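Local coordinates for protein auracyanin-B-2 (Chloroflexus aurantiacus, PDB 1QHQ) that carries electrons as a blue copper protein of the cupredoxin fold, probably as the soluble electron acceptor of the membrane-bound alternative complex III, at residues A[11-16]-A[40-45]; A[57-62]-A[108-113]. One frame throughout, in Å; residues are numbered along the deposited sequence.

The two contacts show how one beta sandwich is packed at its rim and in its interior. Interaction 1 lies near the surface, about 15 Å from the centre of the chain, where the loop 11-16 covers the start of strand 42-49. Interaction 2 is buried, about 5 Å from that centre, and joins the two facing sheets. Both involve the same three-stranded sheet, since strands 42-49 and 104-111 are neighbours in it. The chemistry follows the place: one backbone hydrogen bond and a valine between aliphatic, carboxylate and carbonyl atoms outside, rings and aliphatic groups inside. A salt bridge from Glu-13 to Arg-111 ties the two together, as does a probable hydrogen bond between Thr-41 O and Thr-112 N.

Interaction 1 of 2, residues A[11-16]-A[40-45]; sequences VNETPA and NTVVRL
Val-42 holds CG1 anti to its backbone N (chi1 -177°) and CG2 beside that N, which points its two methyls at different parts of the loop 11-16. In this cupredoxin beta sandwich the loop leads into strand 17-22, which runs parallel to strand 42-49, and the contact forms where the two segments come together. Val-42 CG1 lies between Val-11 and Thr-14: Val-42 CG1 is 3.8 Å from Val-11 CG2, and Val-42 CG1 is 3.7 Å from Thr-14 O. The other branch faces Glu-13, whose side chain crosses that of Val-42 at about a right angle, with Glu-13 OE1 3.8 Å from Val-42 CG2. That carboxylate oxygen has its polar partner in Arg-111 of strand 104-111, and its approach to the valine methyl is van der Waals contact beside that salt bridge; Glu-13 CB also lies near both valine methyls. Val-42 is buried, with Thr-109 and Arg-111 of strand 104-111 also against it.

Farther along, Pro-15 rests on the backbone and first side-chain carbon of Arg-44: Pro-15 CG is 3.9 Å from Arg-44 CB, while Arg-44 NE turns to a salt bridge with Asp-46. Ala-16 adds a methyl contact, CB against Thr-41 CG2. Its amide makes the one hydrogen bond between the segments, Ala-16 N to Val-42 O at 2.7 Å, with an N-H...O angle of 152° and the donor tilted 32° from the carbonyl plane.

Interaction 2 of 2, residues A[57-62]-A[108-113]; sequences HNWVLV and VTFRTP. With CU (copper (II) ion), chain B.
Trp-59, Phe-110 and Leu-61 bury the most surface in this contact, and Phe-110 is the member that touches both others. Trp-59 sends its indole out with CG anti to the backbone N (chi1 -180°), and the six-membered ring meets Phe-110 by its far corner: Trp-59 CH2 lies 3.9 Å from Phe-110 CZ. The two rings are neither stacked nor perpendicular; their planes are inclined at 36° and their centroids stand 5.8 Å apart. The neighbouring corner of the indole serves a second partner, with Trp-59 CZ3 4.0 Å from Val-108 CG1.

On the Phe-110 ring, CE1 and CZ meet the tryptophan, while CE2, with CZ, meets leucine. Leu-61 CD2 comes to 3.7 Å from Phe-110 CE2, the two side chains crossing at about a right angle, and the same methyl lies more loosely against Pro-113, at 4.5 Å from Pro-113 CD. Phe-110 CG sits between its own backbone N and carbonyl carbon (chi1 66°), and Val-108 O lies at the edge of its ring, in the ring plane.

The arrangement is the interior of a cupredoxin beta sandwich: strand 60-62 belongs to the five-stranded sheet and strand 104-111 to the three-stranded one, and side chains alone span the gap between them. The closest CA atoms across the gap, Trp-59 CA and Val-108 CA, are 8.9 Å apart. Phe-30 adds an edge-to-face partner to Trp-59, and Tyr-120 a further ring.

Two residues before the tryptophan, the segment reaches the type I blue copper site, which Cys-122, His-127 and Met-132 complete. There His-57 ND1 binds the copper at 2.0 Å.

Interaction 1 of 2, residues A[11-16]-A[40-45]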
loop_
_atom_site.group_PDB
_atom_site.type_symbol
_atom_site.label_atom_id
_atom_site.label_comp_id
_atom_site.label_asym_id
_atom_site.label_seq_id
_atom_site.Cartn_x
_atom_site.Cartn_y
_atom_site.Cartn_z
ATOM N N VAL A 11 8.409 3.165 -10.476
ATOM C CA VAL A 11 9.488 3.280 -11.474
ATOM C C VAL A 11 9.844 1.883 -11.959
ATOM O O VAL A 11 9.702 0.888 -11.235
ATOM C CB VAL A 11 10.741 3.968 -10.927
ATOM C CG1 VAL A 11 10.566 5.452 -10.673
ATOM C CG2 VAL A 11 11.292 3.272 -9.703
ATOM N N ASN A 12 10.312 1.801 -13.204
ATOM C CA ASN A 12 10.862 0.564 -13.747
ATOM C C ASN A 12 12.376 0.621 -13.632
ATOM O O ASN A 12 13.142 0.911 -14.566
ATOM C CB ASN A 12 10.423 0.402 -15.213
ATOM C CG ASN A 12 9.064 -0.284 -15.314
ATOM O OD1 ASN A 12 8.806 -1.205 -14.552
ATOM N ND2 ASN A 12 8.204 0.145 -16.224
ATOM N N GLU A 13 12.855 0.485 -12.394
ATOM C CA GLU A 13 14.256 0.531 -12.057
ATOM C C GLU A 13 14.624 -0.637 -11.155
ATOM O O GLU A 13 13.744 -1.178 -10.471
ATOM C CB GLU A 13 14.607 1.840 -11.309
ATOM C CG GLU A 13 14.518 3.033 -12.267
ATOM C CD GLU A 13 14.839 4.357 -11.609
ATOM O OE1 GLU A 13 15.966 4.509 -11.101
ATOM O OE2 GLU A 13 14.023 5.283 -11.743
ATOM N N THR A 14 15.889 -0.987 -11.144
ATOM C CA THR A 14 16.325 -2.100 -10.264
ATOM C C THR A 14 16.259 -1.602 -8.827
ATOM O O THR A 14 16.723 -0.516 -8.489
ATOM C CB THR A 14 17.738 -2.553 -10.636
ATOM O OG1 THR A 14 18.367 -3.146 -9.489
ATOM C CG2 THR A 14 18.581 -1.422 -11.151
ATOM N N PRO A 15 15.634 -2.396 -7.950
ATOM C CA PRO A 15 15.495 -1.984 -6.568
ATOM C C PRO A 15 16.849 -1.903 -5.858
ATOM O O PRO A 15 17.670 -2.803 -6.017
ATOM C CB PRO A 15 14.603 -3.043 -5.956
ATOM C CG PRO A 15 14.368 -4.075 -6.956
ATOM C CD PRO A 15 15.018 -3.697 -8.242
ATOM N N ALA A 16 16.994 -0.884 -5.029
ATOM C CA ALA A 16 18.182 -0.779 -4.160
ATOM C C ALA A 16 17.939 -1.546 -2.868
ATOM O O ALA A 16 18.846 -1.915 -2.114
ATOM C CB ALA A 16 18.491 0.660 -3.869
ATOM N N ASN A 40 14.347 8.887 -1.457
ATOM C CA ASN A 40 14.790 8.946 -2.854
ATOM C C ASN A 40 15.549 7.716 -3.261
ATOM O O ASN A 40 16.571 7.734 -3.972
ATOM C CB ASN A 40 15.661 10.222 -3.050
ATOM C CG ASN A 40 15.953 10.460 -4.527
ATOM O OD1 ASN A 40 15.073 10.297 -5.379
ATOM N ND2 ASN A 40 17.187 10.825 -4.853
ATOM N N THR A 41 15.035 6.536 -2.892
ATOM C CA THR A 41 15.618 5.259 -3.147
ATOM C C THR A 41 14.598 4.321 -3.810
ATOM O O THR A 41 13.407 4.411 -3.484
ATOM C CB THR A 41 16.012 4.571 -1.784
ATOM O OG1 THR A 41 16.985 5.458 -1.162
ATOM C CG2 THR A 41 16.634 3.235 -2.045
ATOM N N VAL A 42 15.034 3.538 -4.767
ATOM C CA VAL A 42 14.114 2.574 -5.414
ATOM C C VAL A 42 13.970 1.351 -4.525
ATOM O O VAL A 42 14.944 0.687 -4.156
ATOM C CB VAL A 42 14.601 2.127 -6.795
ATOM C CG1 VAL A 42 13.604 1.184 -7.469
ATOM C CG2 VAL A 42 14.818 3.377 -7.675
ATOM N N VAL A 43 12.704 1.064 -4.188
ATOM C CA VAL A 43 12.429 -0.090 -3.308
ATOM C C VAL A 43 11.383 -0.978 -3.950
ATOM O O VAL A 43 10.439 -0.457 -4.555
ATOM C CB VAL A 43 11.862 0.380 -1.934
ATOM C CG1 VAL A 43 11.415 -0.781 -1.097
ATOM C CG2 VAL A 43 12.906 1.247 -1.231
ATOM N N ARG A 44 11.574 -2.286 -3.888
ATOM C CA ARG A 44 10.496 -3.211 -4.208
ATOM C C ARG A 44 9.838 -3.692 -2.916
ATOM O O ARG A 44 10.458 -4.292 -2.061
ATOM C CB ARG A 44 10.953 -4.415 -5.034
ATOM C CG ARG A 44 9.652 -5.193 -5.530
ATOM C CD ARG A 44 10.107 -6.457 -6.252
ATOM N NE ARG A 44 10.665 -7.434 -5.346
ATOM C CZ ARG A 44 11.763 -8.099 -5.334
ATOM N NH1 ARG A 44 12.654 -7.958 -6.367
ATOM N NH2 ARG A 44 12.105 -8.923 -4.348
ATOM N N LEU A 45 8.507 -3.403 -2.833
ATOM C CA LEU A 45 7.760 -3.873 -1.670
ATOM C C LEU A 45 6.971 -5.131 -2.086
ATOM O O LEU A 45 6.310 -5.114 -3.131
ATOM C CB LEU A 45 6.752 -2.777 -1.267
ATOM C CG LEU A 45 5.934 -3.048 0.004
ATOM C CD1 LEU A 45 5.410 -1.766 0.598
ATOM C CD2 LEU A 45 4.775 -4.005 -0.307
#

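Interaction 2 of 2, residues A[57-62]-A[108-113]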
loop_
_atom_site.group_PDB
_atom_site.type_symbol
_atom_site.label_atom_id
_atom_site.label_comp_id
_atom_site.label_asym_id
_atom_site.label_seq_id
_atom_site.Cartn_x
_atom_site.Cartn_y
_atom_site.Cartn_z
ATOM N N HIS A 57 -6.685 -7.979 0.233
ATOM C CA HIS A 57 -5.938 -6.873 0.814
ATOM C C HIS A 57 -4.943 -6.301 -0.227
ATOM O O HIS A 57 -4.489 -6.991 -1.115
ATOM C CB HIS A 57 -5.049 -7.340 1.956
ATOM C CG HIS A 57 -5.675 -7.844 3.214
ATOM N ND1 HIS A 57 -6.523 -7.057 3.977
ATOM C CD2 HIS A 57 -5.445 -8.959 3.922
ATOM C CE1 HIS A 57 -6.837 -7.716 5.074
ATOM N NE2 HIS A 57 -6.210 -8.885 5.076
ATOM N N ASN A 58 -4.669 -5.003 -0.012
ATOM C CA ASN A 58 -3.603 -4.393 -0.852
ATOM C C ASN A 58 -2.752 -3.558 0.119
ATOM O O ASN A 58 -2.934 -3.531 1.294
ATOM C CB ASN A 58 -4.085 -3.613 -2.006
ATOM C CG ASN A 58 -4.792 -2.320 -1.719
ATOM O OD1 ASN A 58 -5.089 -2.078 -0.536
ATOM N ND2 ASN A 58 -5.072 -1.504 -2.718
ATOM N N TRP A 59 -1.661 -3.013 -0.451
ATOM C CA TRP A 59 -0.769 -2.103 0.294
ATOM C C TRP A 59 -0.695 -0.808 -0.504
ATOM O O TRP A 59 -0.361 -0.828 -1.724
ATOM C CB TRP A 59 0.594 -2.720 0.472
ATOM C CG TRP A 59 1.585 -1.867 1.235
ATOM C CD1 TRP A 59 1.780 -1.916 2.578
ATOM C CD2 TRP A 59 2.498 -0.901 0.711
ATOM N NE1 TRP A 59 2.794 -1.016 2.940
ATOM C CE2 TRP A 59 3.192 -0.375 1.791
ATOM C CE3 TRP A 59 2.755 -0.438 -0.587
ATOM C CZ2 TRP A 59 4.229 0.570 1.630
ATOM C CZ3 TRP A 59 3.759 0.540 -0.753
ATOM C CH2 TRP A 59 4.440 1.041 0.351
ATOM N N VAL A 60 -1.042 0.291 0.137
ATOM C CA VAL A 60 -1.136 1.590 -0.512
ATOM C C VAL A 60 -0.400 2.656 0.303
ATOM O O VAL A 60 -0.733 2.920 1.425
ATOM C CB VAL A 60 -2.589 2.091 -0.690
ATOM C CG1 VAL A 60 -2.612 3.415 -1.467
ATOM C CG2 VAL A 60 -3.393 1.044 -1.454
ATOM N N LEU A 61 0.653 3.231 -0.328
ATOM C CA LEU A 61 1.398 4.306 0.386
ATOM C C LEU A 61 0.858 5.659 -0.045
ATOM O O LEU A 61 0.765 5.928 -1.229
ATOM C CB LEU A 61 2.885 4.171 -0.036
ATOM C CG LEU A 61 3.749 5.314 0.577
ATOM C CD1 LEU A 61 3.782 5.133 2.093
ATOM C CD2 LEU A 61 5.168 5.237 0.027
ATOM N N VAL A 62 0.464 6.483 0.925
ATOM C CA VAL A 62 -0.110 7.776 0.594
ATOM C C VAL A 62 0.830 8.915 1.006
ATOM O O VAL A 62 1.643 8.755 1.890
ATOM C CB VAL A 62 -1.506 7.989 1.165
ATOM C CG1 VAL A 62 -2.404 6.782 0.832
ATOM C CG2 VAL A 62 -1.485 8.260 2.636
ATOM N N VAL A 108 5.139 -3.912 -5.564
ATOM C CA VAL A 108 5.173 -2.613 -6.248
ATOM C C VAL A 108 6.598 -2.040 -6.123
ATOM O O VAL A 108 7.198 -2.200 -5.085
ATOM C CB VAL A 108 4.122 -1.642 -5.773
ATOM C CG1 VAL A 108 4.218 -1.299 -4.302
ATOM C CG2 VAL A 108 4.083 -0.374 -6.629
ATOM N N THR A 109 7.100 -1.508 -7.232
ATOM C CA THR A 109 8.488 -0.979 -7.215
ATOM C C THR A 109 8.397 0.522 -7.423
ATOM O O THR A 109 7.777 0.988 -8.390
ATOM C CB THR A 109 9.329 -1.605 -8.315
ATOM O OG1 THR A 109 9.469 -3.030 -8.038
ATOM C CG2 THR A 109 10.749 -0.989 -8.350
ATOM N N PHE A 110 8.928 1.265 -6.461
ATOM C CA PHE A 110 8.732 2.697 -6.443
ATOM C C PHE A 110 9.961 3.416 -5.897
ATOM O O PHE A 110 10.714 2.853 -5.108
ATOM C CB PHE A 110 7.470 3.095 -5.677
ATOM C CG PHE A 110 7.522 2.797 -4.199
ATOM C CD1 PHE A 110 7.328 1.518 -3.724
ATOM C CD2 PHE A 110 7.780 3.811 -3.283
ATOM C CE1 PHE A 110 7.388 1.257 -2.370
ATOM C CE2 PHE A 110 7.881 3.554 -1.933
ATOM C CZ PHE A 110 7.617 2.261 -1.460
ATOM N N ARG A 111 10.023 4.712 -6.190
ATOM C CA ARG A 111 11.038 5.567 -5.563
ATOM C C ARG A 111 10.421 6.192 -4.306
ATOM O O ARG A 111 9.357 6.789 -4.351
ATOM C CB ARG A 111 11.513 6.658 -6.530
ATOM C CG ARG A 111 12.648 7.500 -5.921
ATOM C CD ARG A 111 13.239 8.432 -6.976
ATOM N NE ARG A 111 13.765 7.676 -8.116
ATOM C CZ ARG A 111 14.990 7.169 -8.160
ATOM N NH1 ARG A 111 15.791 7.321 -7.104
ATOM N NH2 ARG A 111 15.426 6.475 -9.194
ATOM N N THR A 112 11.080 5.938 -3.179
ATOM C CA THR A 112 10.531 6.536 -1.933
ATOM C C THR A 112 10.553 8.058 -2.044
ATOM O O THR A 112 11.408 8.633 -2.730
ATOM C CB THR A 112 11.372 6.083 -0.744
ATOM O OG1 THR A 112 12.744 6.436 -1.034
ATOM C CG2 THR A 112 11.310 4.569 -0.532
ATOM N N PRO A 113 9.635 8.719 -1.367
ATOM C CA PRO A 113 9.519 10.157 -1.333
ATOM C C PRO A 113 10.568 10.819 -0.453
ATOM O O PRO A 113 11.551 10.173 -0.059
ATOM C CB PRO A 113 8.097 10.358 -0.764
ATOM C CG PRO A 113 8.003 9.223 0.227
ATOM C CD PRO A 113 8.600 8.044 -0.530
HETATM CU CU CU B . -7.146 -5.167 3.633
#